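Cell wall surface anchor family protein (Jo),Cell wall surface anchor family protein (In) (Streptococcus pneumoniae, PDB 5MKC) derives from a pneumococcal pilus adhesin, its two parts associating autocatalytically through a covalent bond, probably an isopeptide. Local coordinates at residues 54-58 against 59-63. Numbering follows the deposited sequence.
Sequences ERVIP and EGTLS
Ile57 and Gly60 face each other at the closed end of a tight beta hairpin, with Pro58 and Glu59 at the corners of a type I turn. Four backbone hydrogen bonds pair the strands. Arg55 N gives a nearly straight bond to Leu62 O (2.7 Å), and Leu62 N answers to Arg55 O in the carbonyl plane. At the turn, Ile57 N reaches Gly60 O at 2.8 Å, whereas Gly60 N comes in 61° out of the carbonyl plane of Ile57. The Gly60 backbone leaves no room for a CB beside the carbonyl of Glu59.

Apolar packing lies on the Ile57-Leu62 face. With chi1 at 53°, Ile57 CG1 sits between its own N and carbonyl carbon, and CD1 meets Leu62 CD2 at 3.9 Å, the side chains crossing at about a right angle; Leu62 CD1 touches Arg55 CB. On the other face, Glu54 CG rests on Ser63 CB (3.7 Å).

Beyond the hairpin, Glu59 OE1 forms a salt bridge with Arg221, while Arg55 NH1 bonds to Asp222 O and forms a salt bridge with Asp26. The straight Arg55-Leu62 pair thus holds the register, the bonds bend toward the turn, and buried Glu59 ties that turn to strand 221-222.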
loop_
_atom_site.group_PDB
_atom_site.type_symbol
_atom_site.label_atom_id
_atom_site.label_comp_id
_atom_site.label_asym_id
_atom_site.label_seq_id
_atom_site.Cartn_x
_atom_site.Cartn_y
_atom_site.Cartn_z
ATOM N N GLU A 54 2.326 5.954 9.166
ATOM C CA GLU A 54 3.194 6.755 8.294
ATOM C C GLU A 54 4.650 6.633 8.742
ATOM O O GLU A 54 4.954 6.656 9.940
ATOM C CB GLU A 54 2.817 8.230 8.374
ATOM C CG GLU A 54 1.652 8.623 7.482
ATOM C CD GLU A 54 1.345 10.115 7.454
ATOM O OE1 GLU A 54 2.140 10.924 7.989
ATOM O OE2 GLU A 54 0.283 10.461 6.891
ATOM N N ARG A 55 5.552 6.571 7.776
ATOM C CA ARG A 55 6.989 6.511 8.025
ATOM C C ARG A 55 7.715 7.595 7.240
ATOM O O ARG A 55 7.546 7.698 6.014
ATOM C CB ARG A 55 7.526 5.166 7.571
ATOM C CG ARG A 55 8.973 4.907 7.967
ATOM C CD ARG A 55 9.525 3.721 7.203
ATOM N NE ARG A 55 10.820 3.313 7.730
ATOM C CZ ARG A 55 11.648 2.466 7.143
ATOM N NH1 ARG A 55 11.328 1.888 6.004
ATOM N NH2 ARG A 55 12.815 2.204 7.712
ATOM N N VAL A 56 8.506 8.408 7.933
ATOM C CA VAL A 56 9.287 9.447 7.254
ATOM C C VAL A 56 10.609 8.873 6.752
ATOM O O VAL A 56 11.436 8.401 7.528
ATOM C CB VAL A 56 9.554 10.665 8.152
ATOM C CG1 VAL A 56 10.385 11.691 7.413
ATOM C CG2 VAL A 56 8.236 11.286 8.599
ATOM N N ILE A 57 10.786 8.925 5.436
ATOM C CA ILE A 57 11.965 8.414 4.791
ATOM C C ILE A 57 12.744 9.568 4.146
ATOM O O ILE A 57 12.248 10.678 4.043
ATOM C CB ILE A 57 11.586 7.377 3.713
ATOM C CG1 ILE A 57 10.567 7.960 2.742
ATOM C CG2 ILE A 57 10.969 6.158 4.378
ATOM C CD1 ILE A 57 10.367 7.114 1.482
ATOM N N PRO A 58 13.978 9.312 3.710
ATOM C CA PRO A 58 14.759 10.453 3.229
ATOM C C PRO A 58 14.105 11.166 2.052
ATOM O O PRO A 58 14.277 12.374 1.898
ATOM C CB PRO A 58 16.084 9.823 2.856
ATOM C CG PRO A 58 16.225 8.684 3.836
ATOM C CD PRO A 58 14.823 8.141 3.962
ATOM N N GLU A 59 13.316 10.445 1.265
ATOM C CA GLU A 59 12.702 10.980 0.071
ATOM C C GLU A 59 11.297 11.575 0.298
ATOM O O GLU A 59 10.708 12.163 -0.606
ATOM C CB GLU A 59 12.603 9.882 -0.982
ATOM C CG GLU A 59 13.954 9.375 -1.445
ATOM C CD GLU A 59 14.561 8.265 -0.568
ATOM O OE1 GLU A 59 13.902 7.732 0.343
ATOM O OE2 GLU A 59 15.714 7.894 -0.827
ATOM N N GLY A 60 10.746 11.378 1.488
ATOM C CA GLY A 60 9.430 11.924 1.811
ATOM C C GLY A 60 8.735 11.101 2.873
ATOM O O GLY A 60 9.306 10.812 3.951
ATOM N N THR A 61 7.498 10.709 2.579
ATOM C CA THR A 61 6.699 9.934 3.539
ATOM C C THR A 61 6.041 8.788 2.829
ATOM O O THR A 61 5.581 8.947 1.690
ATOM C CB THR A 61 5.636 10.817 4.233
ATOM O OG1 THR A 61 6.294 11.838 5.003
ATOM C CG2 THR A 61 4.795 10.002 5.195
ATOM N N LEU A 62 6.024 7.624 3.473
ATOM C CA LEU A 62 5.180 6.558 3.005
ATOM C C LEU A 62 4.283 6.017 4.114
ATOM O O LEU A 62 4.476 6.328 5.290
ATOM C CB LEU A 62 6.000 5.482 2.296
ATOM C CG LEU A 62 7.101 4.793 3.079
ATOM C CD1 LEU A 62 6.459 3.851 4.085
ATOM C CD2 LEU A 62 8.051 4.033 2.175
ATOM N N SER A 63 3.242 5.286 3.733
ATOM C CA SER A 63 2.281 4.775 4.703
ATOM C C SER A 63 1.589 3.509 4.200
ATOM O O SER A 63 1.379 3.333 2.994
ATOM C CB SER A 63 1.235 5.838 5.061
ATOM O OG SER A 63 0.175 5.923 4.108
#